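Local coordinates for protein isomaltodextranase (Arthrobacter globiformis, PDB 5AWO) that hydrolyses alpha-1,6-glucosidic linkages in dextran-type polysaccharides, releasing successive isomaltose units from the non-reducing ends of the chains, at residues Y44-S47 with F48-A52; V130-A133 with A134-A138; G274-L278 with S279-Q283; A324-E327 with E328-T331. All coordinates share one frame; numbering follows the deposited sequence.

Contact 1 of 4, residues Y44-S47 with F48-A52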
loop_
_atom_site.group_PDB
_atom_site.type_symbol
_atom_site.label_atom_id
_atom_site.label_comp_id
_atom_site.label_asym_id
_atom_site.label_seq_id
_atom_site.Cartn_x
_atom_site.Cartn_y
_atom_site.Cartn_z
ATOM N N TYR A 44 12.377 -14.024 -6.115
ATOM C CA TYR A 44 11.995 -14.994 -5.075
ATOM C C TYR A 44 11.620 -16.366 -5.643
ATOM O O TYR A 44 11.869 -17.362 -4.993
ATOM C CB TYR A 44 10.821 -14.426 -4.305
ATOM C CG TYR A 44 10.364 -15.171 -3.079
ATOM C CD1 TYR A 44 10.932 -14.912 -1.832
ATOM C CD2 TYR A 44 9.301 -16.115 -3.138
ATOM C CE1 TYR A 44 10.492 -15.559 -0.692
ATOM C CE2 TYR A 44 8.847 -16.737 -2.001
ATOM C CZ TYR A 44 9.421 -16.457 -0.789
ATOM O OH TYR A 44 8.946 -17.081 0.336
ATOM N N GLY A 45 11.054 -16.426 -6.853
ATOM C CA GLY A 45 10.699 -17.703 -7.457
ATOM C C GLY A 45 11.899 -18.562 -7.749
ATOM O O GLY A 45 11.782 -19.786 -7.808
ATOM N N TYR A 46 13.054 -17.934 -7.948
ATOM C CA TYR A 46 14.309 -18.657 -8.015
ATOM C C TYR A 46 14.845 -18.936 -6.617
ATOM O O TYR A 46 15.122 -20.078 -6.243
ATOM C CB TYR A 46 15.389 -17.887 -8.825
ATOM C CG TYR A 46 16.674 -18.705 -8.885
ATOM C CD1 TYR A 46 17.584 -18.721 -7.831
ATOM C CD2 TYR A 46 16.919 -19.555 -9.965
ATOM C CE1 TYR A 46 18.713 -19.523 -7.865
ATOM C CE2 TYR A 46 18.061 -20.321 -10.016
ATOM C CZ TYR A 46 18.937 -20.337 -8.956
ATOM O OH TYR A 46 20.080 -21.129 -8.989
ATOM N N SER A 47 15.023 -17.890 -5.813
ATOM C CA SER A 47 15.845 -18.025 -4.639
ATOM C C SER A 47 15.180 -18.794 -3.516
ATOM O O SER A 47 15.857 -19.466 -2.737
ATOM C CB SER A 47 16.321 -16.637 -4.137
ATOM O OG SER A 47 17.300 -16.114 -5.024
ATOM N N PHE A 48 13.861 -18.655 -3.371
ATOM C CA PHE A 48 13.181 -19.389 -2.317
ATOM C C PHE A 48 13.262 -20.934 -2.505
ATOM O O PHE A 48 13.726 -21.639 -1.599
ATOM C CB PHE A 48 11.734 -18.886 -2.076
ATOM C CG PHE A 48 11.011 -19.702 -1.047
ATOM C CD1 PHE A 48 11.269 -19.555 0.298
ATOM C CD2 PHE A 48 10.165 -20.737 -1.455
ATOM C CE1 PHE A 48 10.650 -20.353 1.240
ATOM C CE2 PHE A 48 9.571 -21.544 -0.509
ATOM C CZ PHE A 48 9.804 -21.349 0.814
ATOM N N PRO A 49 12.834 -21.464 -3.661
ATOM C CA PRO A 49 12.964 -22.928 -3.761
ATOM C C PRO A 49 14.421 -23.428 -3.784
ATOM O O PRO A 49 14.690 -24.550 -3.317
ATOM C CB PRO A 49 12.254 -23.285 -5.054
ATOM C CG PRO A 49 11.796 -22.041 -5.660
ATOM C CD PRO A 49 12.157 -20.869 -4.813
ATOM N N HIS A 50 15.340 -22.607 -4.301
ATOM C CA HIS A 50 16.773 -22.981 -4.286
ATOM C C HIS A 50 17.435 -22.744 -2.940
ATOM O O HIS A 50 18.535 -23.236 -2.692
ATOM C CB HIS A 50 17.552 -22.227 -5.364
ATOM C CG HIS A 50 17.312 -22.733 -6.745
ATOM N ND1 HIS A 50 16.336 -22.224 -7.568
ATOM C CD2 HIS A 50 17.917 -23.724 -7.449
ATOM C CE1 HIS A 50 16.339 -22.875 -8.721
ATOM N NE2 HIS A 50 17.295 -23.787 -8.674
ATOM N N ASN A 51 16.787 -21.990 -2.065
ATOM C CA ASN A 51 17.395 -21.481 -0.854
ATOM C C ASN A 51 18.797 -20.947 -1.130
ATOM O O ASN A 51 19.753 -21.311 -0.451
ATOM C CB ASN A 51 17.404 -22.553 0.239
ATOM C CG ASN A 51 17.781 -21.998 1.600
ATOM O OD1 ASN A 51 17.606 -20.798 1.889
ATOM N ND2 ASN A 51 18.315 -22.858 2.453
ATOM N N ALA A 52 18.904 -20.093 -2.141
ATOM C CA ALA A 52 20.202 -19.633 -2.632
ATOM C C ALA A 52 20.064 -18.301 -3.325
ATOM O O ALA A 52 19.029 -18.035 -3.927
ATOM C CB ALA A 52 20.741 -20.642 -3.630
#
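The chi1 of Tyr46 (-179°) swings the phenol ring away from its own backbone N, and that of His50 (-75°) turns the imidazole to meet it, face to face and one helical turn apart. They form an offset stack with centroids 3.8 Å apart and planes nearly parallel. His50 ND1 lies over the middle of the phenol ring. His50 ND1 also donates to Tyr46 O at 2.8 Å, and that oxygen lies in the imidazole plane. His50 N donates to Tyr46 O as well, at 3.2 Å. Two N-H groups of one residue therefore grip a single carbonyl, and the side-chain bond fixes the rotation of the imidazole for stacking. It also implies that ND1 carries a hydrogen.

The residues belong to the short helix 44-50, which follows strand 39-42 of the TIM barrel. The helix ends in a Schellman motif. Asn51 has positive phi, and Ala52 N reaches back to Ser47 O at 3.2 Å while Asn51 N bonds to Phe48 O. A side-chain bond ties the same end: Ser47 OG donates to Ala52 O at 2.8 Å.

Nearer the start of the helix, Phe48 CB sits over the centre of the Tyr44 ring, 3.6 Å from its centroid, in a CH-pi contact. The Tyr44 and Phe48 rings run side by side but barely overlap. Tyr44 OH lies above the rim of the Phe48 ring, 3.4 Å from Phe48 CD1. This hydroxyl is hydrogen-bonded to the backbone N of Asp271, and Asn51 OD1 is bonded to Trp83 NE1.

Contact 2 of 4, residues V130-A133 with A134-A138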
loop_
_atom_site.group_PDB
_atom_site.type_symbol
_atom_site.label_atom_id
_atom_site.label_comp_id
_atom_site.label_asym_id
_atom_site.label_seq_id
_atom_site.Cartn_x
_atom_site.Cartn_y
_atom_site.Cartn_z
ATOM N N VAL A 130 24.870 -3.589 8.365
ATOM C CA VAL A 130 26.260 -3.227 8.143
ATOM C C VAL A 130 27.040 -4.522 7.960
ATOM O O VAL A 130 27.067 -5.366 8.883
ATOM C CB VAL A 130 26.808 -2.426 9.349
ATOM C CG1 VAL A 130 28.185 -1.888 9.024
ATOM C CG2 VAL A 130 25.872 -1.290 9.749
ATOM N N HIS A 131 27.667 -4.714 6.816
ATOM C CA HIS A 131 28.316 -5.999 6.572
ATOM C C HIS A 131 29.568 -6.158 7.426
ATOM O O HIS A 131 30.364 -5.229 7.538
ATOM C CB HIS A 131 28.680 -6.204 5.103
ATOM C CG HIS A 131 28.788 -7.642 4.739
ATOM N ND1 HIS A 131 29.834 -8.445 5.149
ATOM C CD2 HIS A 131 27.904 -8.470 4.135
ATOM C CE1 HIS A 131 29.635 -9.678 4.723
ATOM N NE2 HIS A 131 28.456 -9.722 4.121
ATOM N N ARG A 132 29.770 -7.346 7.978
ATOM C CA ARG A 132 30.954 -7.626 8.777
ATOM C C ARG A 132 32.247 -7.335 7.993
ATOM O O ARG A 132 33.223 -6.858 8.575
ATOM C CB ARG A 132 30.932 -9.076 9.255
ATOM C CG ARG A 132 32.027 -9.460 10.209
ATOM C CD ARG A 132 31.776 -10.884 10.664
ATOM N NE ARG A 132 32.806 -11.380 11.566
ATOM C CZ ARG A 132 32.686 -12.468 12.321
ATOM N NH1 ARG A 132 31.576 -13.193 12.289
ATOM N NH2 ARG A 132 33.692 -12.841 13.117
ATOM N N ALA A 133 32.264 -7.576 6.697
ATOM C CA ALA A 133 33.469 -7.313 5.884
ATOM C C ALA A 133 33.799 -5.820 5.850
ATOM O O ALA A 133 34.973 -5.417 5.731
ATOM C CB ALA A 133 33.298 -7.850 4.472
ATOM N N ALA A 134 32.771 -4.982 5.899
ATOM C CA ALA A 134 33.016 -3.547 5.897
ATOM C C ALA A 134 33.494 -3.092 7.270
ATOM O O ALA A 134 34.376 -2.229 7.371
ATOM C CB ALA A 134 31.768 -2.781 5.479
ATOM N N VAL A 135 32.896 -3.629 8.320
ATOM C CA VAL A 135 33.354 -3.402 9.693
ATOM C C VAL A 135 34.831 -3.757 9.860
ATOM O O VAL A 135 35.577 -3.024 10.521
ATOM C CB VAL A 135 32.459 -4.174 10.695
ATOM C CG1 VAL A 135 33.107 -4.249 12.078
ATOM C CG2 VAL A 135 31.101 -3.500 10.778
ATOM N N GLU A 136 35.244 -4.849 9.235
ATOM C CA GLU A 136 36.593 -5.398 9.394
ATOM C C GLU A 136 37.635 -4.688 8.539
ATOM O O GLU A 136 38.825 -4.964 8.673
ATOM C CB GLU A 136 36.560 -6.909 9.119
ATOM C CG GLU A 136 35.890 -7.624 10.276
ATOM C CD GLU A 136 35.688 -9.107 10.057
ATOM O OE1 GLU A 136 35.967 -9.602 8.952
ATOM O OE2 GLU A 136 35.205 -9.749 10.998
ATOM N N ASP A 137 37.209 -3.767 7.686
ATOM C CA ASP A 137 38.117 -2.993 6.846
ATOM C C ASP A 137 38.161 -1.569 7.391
ATOM O O ASP A 137 37.289 -0.730 7.131
ATOM C CB ASP A 137 37.657 -3.032 5.386
ATOM C CG ASP A 137 38.634 -2.355 4.433
ATOM O OD1 ASP A 137 39.425 -1.508 4.879
ATOM O OD2 ASP A 137 38.599 -2.667 3.230
ATOM N N ALA A 138 39.230 -1.289 8.136
ATOM C CA ALA A 138 39.408 -0.016 8.812
ATOM C C ALA A 138 39.462 1.184 7.868
ATOM O O ALA A 138 39.268 2.310 8.313
ATOM C CB ALA A 138 40.686 -0.063 9.656
#
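A strand-to-helix junction with an N-cap forms this contact: strand 129-131 runs straight into the short helix 132-135. His131 is the capping residue. His131 ND1 accepts from Ala133 N at 3.0 Å, in the plane of the imidazole and along an almost straight bond (171°). The ring thus satisfies an N-H of the first turn. Its backbone does similar work, since His131 O accepts from Val135 N at 3.1 Å and, more weakly, from Ala134 N.

One turn on, Glu136 N bonds to Arg132 O at 2.9 Å. The side chains of the same two residues form a salt bridge, with Arg132 NE donating to Glu136 OE2 at 3.0 Å. The oxygen lies at the guanidinium edge, close to its plane, and is met on the syn side. The carboxylate is turned 78° from the guanidinium, so the two groups do not pair in the flat, two-pronged way. The arginine chain is extended from CG to NE, and Glu136 OE2 also passes close to its CG.

On the apolar side, Val130 CG1 touches Val135 CG2 at 3.8 Å.

Beyond the turn, Arg132 NH1 is hydrogen-bonded to Asn167 O and His131 NE2 to Glu85 O. Strand 129-131 pairs antiparallel with strand 169-172. The side chains of Val130 and Val135 pack against that strand and against strand 154-155.

Contact 3 of 4, residues G274-L278 with S279-Q283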
loop_
_atom_site.group_PDB
_atom_site.type_symbol
_atom_site.label_atom_id
_atom_site.label_comp_id
_atom_site.label_asym_id
_atom_site.label_seq_id
_atom_site.Cartn_x
_atom_site.Cartn_y
_atom_site.Cartn_z
ATOM N N GLY A 274 0.594 -21.204 -3.645
ATOM C CA GLY A 274 -0.670 -21.952 -3.654
ATOM C C GLY A 274 -1.745 -21.407 -2.750
ATOM O O GLY A 274 -1.568 -20.385 -2.069
ATOM N N TRP A 275 -2.870 -22.096 -2.746
ATOM C CA TRP A 275 -4.045 -21.663 -1.997
ATOM C C TRP A 275 -3.816 -21.566 -0.494
ATOM O O TRP A 275 -4.300 -20.614 0.122
ATOM C CB TRP A 275 -5.231 -22.591 -2.309
ATOM C CG TRP A 275 -6.501 -22.030 -1.734
ATOM C CD1 TRP A 275 -7.100 -22.353 -0.574
ATOM C CD2 TRP A 275 -7.281 -20.982 -2.305
ATOM N NE1 TRP A 275 -8.216 -21.574 -0.369
ATOM C CE2 TRP A 275 -8.356 -20.732 -1.438
ATOM C CE3 TRP A 275 -7.177 -20.244 -3.488
ATOM C CZ2 TRP A 275 -9.306 -19.741 -1.698
ATOM C CZ3 TRP A 275 -8.120 -19.279 -3.753
ATOM C CH2 TRP A 275 -9.185 -19.053 -2.869
ATOM N N ASP A 276 -3.078 -22.485 0.109
ATOM C CA ASP A 276 -2.908 -22.417 1.540
ATOM C C ASP A 276 -2.191 -21.127 1.976
ATOM O O ASP A 276 -2.540 -20.544 2.972
ATOM C CB ASP A 276 -2.219 -23.668 2.111
ATOM C CG ASP A 276 -2.318 -23.745 3.632
ATOM O OD1 ASP A 276 -3.425 -23.632 4.184
ATOM O OD2 ASP A 276 -1.263 -23.826 4.288
ATOM N N ARG A 277 -1.244 -20.643 1.170
ATOM C CA ARG A 277 -0.584 -19.384 1.489
ATOM C C ARG A 277 -1.458 -18.168 1.139
ATOM O O ARG A 277 -1.374 -17.146 1.835
ATOM C CB ARG A 277 0.763 -19.292 0.803
ATOM C CG ARG A 277 1.793 -20.182 1.503
ATOM C CD ARG A 277 2.515 -19.374 2.588
ATOM N NE ARG A 277 3.080 -20.249 3.557
ATOM C CZ ARG A 277 3.848 -19.885 4.549
ATOM N NH1 ARG A 277 4.282 -18.640 4.657
ATOM N NH2 ARG A 277 4.235 -20.793 5.415
ATOM N N LEU A 278 -2.315 -18.288 0.137
ATOM C CA LEU A 278 -3.200 -17.189 -0.222
ATOM C C LEU A 278 -4.362 -16.995 0.744
ATOM O O LEU A 278 -4.800 -15.852 0.961
ATOM C CB LEU A 278 -3.735 -17.386 -1.642
ATOM C CG LEU A 278 -4.365 -16.142 -2.302
ATOM C CD1 LEU A 278 -3.290 -15.200 -2.817
ATOM C CD2 LEU A 278 -5.326 -16.536 -3.418
ATOM N N SER A 279 -4.880 -18.092 1.293
ATOM C CA SER A 279 -6.153 -18.087 2.008
ATOM C C SER A 279 -6.197 -18.938 3.269
ATOM O O SER A 279 -7.168 -18.865 4.010
ATOM C CB SER A 279 -7.225 -18.545 1.006
ATOM O OG SER A 279 -8.549 -18.370 1.485
ATOM N N GLY A 280 -5.155 -19.728 3.504
ATOM C CA GLY A 280 -5.134 -20.688 4.618
ATOM C C GLY A 280 -4.213 -20.299 5.751
ATOM O O GLY A 280 -4.106 -19.121 6.122
ATOM N N MET A 281 -3.604 -21.324 6.346
ATOM C CA MET A 281 -2.675 -21.244 7.491
ATOM C C MET A 281 -3.375 -21.006 8.804
ATOM O O MET A 281 -3.400 -21.888 9.678
ATOM C CB MET A 281 -1.566 -20.211 7.283
ATOM C CG MET A 281 -0.672 -20.524 6.105
ATOM S SD MET A 281 0.417 -19.159 5.655
ATOM C CE MET A 281 -0.778 -18.013 5.011
ATOM N N ARG A 282 -3.900 -19.809 8.980
ATOM C CA ARG A 282 -4.694 -19.423 10.152
ATOM C C ARG A 282 -5.434 -18.164 9.741
ATOM O O ARG A 282 -4.939 -17.403 8.897
ATOM C CB ARG A 282 -3.844 -19.128 11.390
ATOM C CG ARG A 282 -2.756 -18.075 11.195
ATOM C CD ARG A 282 -2.067 -17.608 12.471
ATOM N NE ARG A 282 -0.922 -16.736 12.157
ATOM C CZ ARG A 282 -0.904 -15.402 12.157
ATOM N NH1 ARG A 282 -1.946 -14.660 12.494
ATOM N NH2 ARG A 282 0.212 -14.806 11.752
ATOM N N GLN A 283 -6.585 -17.925 10.340
ATOM C CA GLN A 283 -7.378 -16.763 10.055
ATOM C C GLN A 283 -7.310 -15.729 11.157
ATOM O O GLN A 283 -7.715 -14.579 10.948
ATOM C CB GLN A 283 -8.830 -17.178 9.819
ATOM C CG GLN A 283 -9.020 -18.358 8.882
ATOM C CD GLN A 283 -8.469 -18.108 7.490
ATOM O OE1 GLN A 283 -8.703 -17.059 6.902
ATOM N NE2 GLN A 283 -7.756 -19.064 6.963
HETATM O O HOH W 1 -9.990 -20.630 1.808
#
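Ser279 CB rests over one face of the Trp275 indole, 3.8 Å from the centroid of the five-membered ring. This CH-pi contact is displaced toward the rim, with CB nearest Trp275 NE1 and CE2. The serine backbone is tied to the same residue: Ser279 N donates to Trp275 O at 2.8 Å, a helical i+4 bond. A water at the indole edge, in the ring plane, accepts from Trp275 NE1 at 3.0 Å and is hydrogen-bonded to Ser279 OG at 2.7 Å.

The chain then turns away from the helix. Gly280 N bonds to Asp276 O at 2.8 Å. Asp276 OD1 accepts from Met281 N at 3.2 Å, from above its carboxylate plane. A CB on Gly280 would clash with this oxygen. Met281 SD lies over one face of the Arg277 guanidinium, 3.6 Å from Arg277 NE. The methionine bends at its last torsion (chi3 -69°), which brings Met281 CE to 3.3 Å from Arg277 O.

Ser279 OG is also bonded to Arg412 NE, and Arg277 NH1 to Asp269 O. With an alanine in place of Trp275, which lacks the indole and its N-H, Ser279 CB would probably lose the ring beneath it, the water would probably lose one of its partners, and a gap would probably open beside His458, whose ring stacks on the indole.

The Trp275 side chain touches Glu328 and Thr331 of helix 326-339, while Leu278 and Ser279 pack on helix 295-302.

Contact 4 of 4, residues A324-E327 with E328-T331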
loop_
_atom_site.group_PDB
_atom_site.type_symbol
_atom_site.label_atom_id
_atom_site.label_comp_id
_atom_site.label_asym_id
_atom_site.label_seq_id
_atom_site.Cartn_x
_atom_site.Cartn_y
_atom_site.Cartn_z
ATOM N N ALA A 324 -3.262 -24.620 -8.210
ATOM C CA ALA A 324 -3.767 -25.915 -8.676
ATOM C C ALA A 324 -4.619 -25.788 -9.914
ATOM O O ALA A 324 -4.881 -26.790 -10.574
ATOM C CB ALA A 324 -4.543 -26.573 -7.567
ATOM N N SER A 325 -5.093 -24.587 -10.225
ATOM C CA SER A 325 -5.973 -24.386 -11.355
ATOM C C SER A 325 -5.893 -22.963 -11.846
ATOM O O SER A 325 -5.447 -22.038 -11.119
ATOM C CB SER A 325 -7.417 -24.686 -10.957
ATOM O OG SER A 325 -7.870 -23.652 -10.069
ATOM N N ASP A 326 -6.387 -22.750 -13.057
ATOM C CA ASP A 326 -6.497 -21.425 -13.617
ATOM C C ASP A 326 -7.485 -20.555 -12.874
ATOM O O ASP A 326 -7.238 -19.356 -12.776
ATOM C CB ASP A 326 -6.884 -21.475 -15.092
ATOM C CG ASP A 326 -5.809 -22.083 -15.972
ATOM O OD1 ASP A 326 -4.631 -22.184 -15.575
ATOM O OD2 ASP A 326 -6.142 -22.537 -17.104
ATOM N N GLU A 327 -8.551 -21.127 -12.319
ATOM C CA GLU A 327 -9.431 -20.324 -11.484
ATOM C C GLU A 327 -8.709 -19.784 -10.260
ATOM O O GLU A 327 -8.918 -18.633 -9.877
ATOM C CB GLU A 327 -10.715 -21.060 -11.095
ATOM C CG GLU A 327 -11.657 -21.378 -12.263
ATOM C CD GLU A 327 -12.154 -20.172 -13.064
ATOM O OE1 GLU A 327 -12.312 -19.026 -12.545
ATOM O OE2 GLU A 327 -12.400 -20.344 -14.285
ATOM N N GLU A 328 -7.880 -20.582 -9.605
ATOM C CA GLU A 328 -7.105 -20.077 -8.486
ATOM C C GLU A 328 -6.127 -18.969 -8.916
ATOM O O GLU A 328 -5.940 -17.989 -8.210
ATOM C CB GLU A 328 -6.313 -21.207 -7.821
ATOM C CG GLU A 328 -7.173 -22.189 -7.026
ATOM C CD GLU A 328 -6.385 -23.255 -6.272
ATOM O OE1 GLU A 328 -5.146 -23.300 -6.462
ATOM O OE2 GLU A 328 -7.001 -23.978 -5.438
ATOM N N ARG A 329 -5.495 -19.137 -10.075
ATOM C CA ARG A 329 -4.566 -18.125 -10.576
ATOM C C ARG A 329 -5.297 -16.808 -10.796
ATOM O O ARG A 329 -4.787 -15.741 -10.413
ATOM C CB ARG A 329 -3.885 -18.577 -11.860
ATOM C CG ARG A 329 -2.841 -19.642 -11.662
ATOM C CD ARG A 329 -2.272 -20.157 -12.996
ATOM N NE ARG A 329 -2.820 -21.453 -13.379
ATOM C CZ ARG A 329 -2.509 -22.605 -12.796
ATOM N NH1 ARG A 329 -3.079 -23.745 -13.204
ATOM N NH2 ARG A 329 -1.650 -22.655 -11.782
ATOM N N LYS A 330 -6.487 -16.841 -11.381
ATOM C CA LYS A 330 -7.247 -15.615 -11.562
ATOM C C LYS A 330 -7.610 -14.991 -10.209
ATOM O O LYS A 330 -7.548 -13.764 -10.036
ATOM C CB LYS A 330 -8.513 -15.850 -12.389
ATOM C CG LYS A 330 -8.231 -16.073 -13.876
ATOM C CD LYS A 330 -9.473 -16.341 -14.716
ATOM C CE LYS A 330 -10.164 -17.632 -14.381
ATOM N NZ LYS A 330 -11.277 -17.832 -15.354
ATOM N N THR A 331 -7.966 -15.814 -9.239
ATOM C CA THR A 331 -8.262 -15.305 -7.895
ATOM C C THR A 331 -7.085 -14.613 -7.213
ATOM O O THR A 331 -7.258 -13.565 -6.619
ATOM C CB THR A 331 -8.852 -16.430 -7.033
ATOM O OG1 THR A 331 -10.142 -16.776 -7.586
ATOM C CG2 THR A 331 -8.982 -16.012 -5.575
#
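Ser325 O lies over one face of the Arg329 guanidinium, near its centre, while Asp326 OD1 sits at the edge in the guanidinium plane. These groups belong to the N-terminal turn of helix 326-339, with Ser325 as its N-cap. Both Arg329 NE (2.9 Å) and Arg329 NH1 (3.2 Å) donate to Asp326 OD1, so a side-on salt bridge closes on a single oxygen. Arg329 NE donates to the anti lone pair of Asp326 OD1, whereas NH1 meets that oxygen from above the carboxylate plane. The carboxylate plane stands 73° from that of the guanidinium. A bend at chi3 (-103°) folds the arginine back over the carbonyl of Ser325. The other terminal nitrogen, NH2, bonds to Ala320 O and Phe323 O. A leucine in place of Arg329 would probably leave the Asp326 carboxylate without its charged mate and these two carbonyls without this donor.

The cap itself is made by Ser325 OG, which accepts from Glu328 N at 3.1 Å. Glu328 reaches back in turn: its OE1 accepts from Ala324 N at 2.9 Å. Its OE2 is bonded to His458 ND1, so the two carboxylate oxygens have separate partners. Thr331 OG1 is hydrogen-bonded to His458 O and Ser460 OG.

Glu327 and Lys330 run side by side in the same direction. Lys330 NZ donates to Glu327 OE2 at 3.0 Å, from above the carboxylate plane.

In the fold
All four contacts are local, and they come in series along the chain. Contact 1 is near the catalytic centre: the side chain of Tyr44 is about 8 Å from that of Asp201, the probable nucleophile. The other three lie away from the annotated sites. Contacts 3 and 4 touch, with centres about 14 Å apart: Trp275 CZ3 packs on Thr331 CG2 at 3.8 Å, and both contacts meet His458. Contact 1 comes within about 7 Å of contact 3, nearest atoms, and Asp271, which also bonds Tyr44, makes a long, weak ion pair with Arg277. Contact 2 is remote, its centre about 47 Å from that of contact 4.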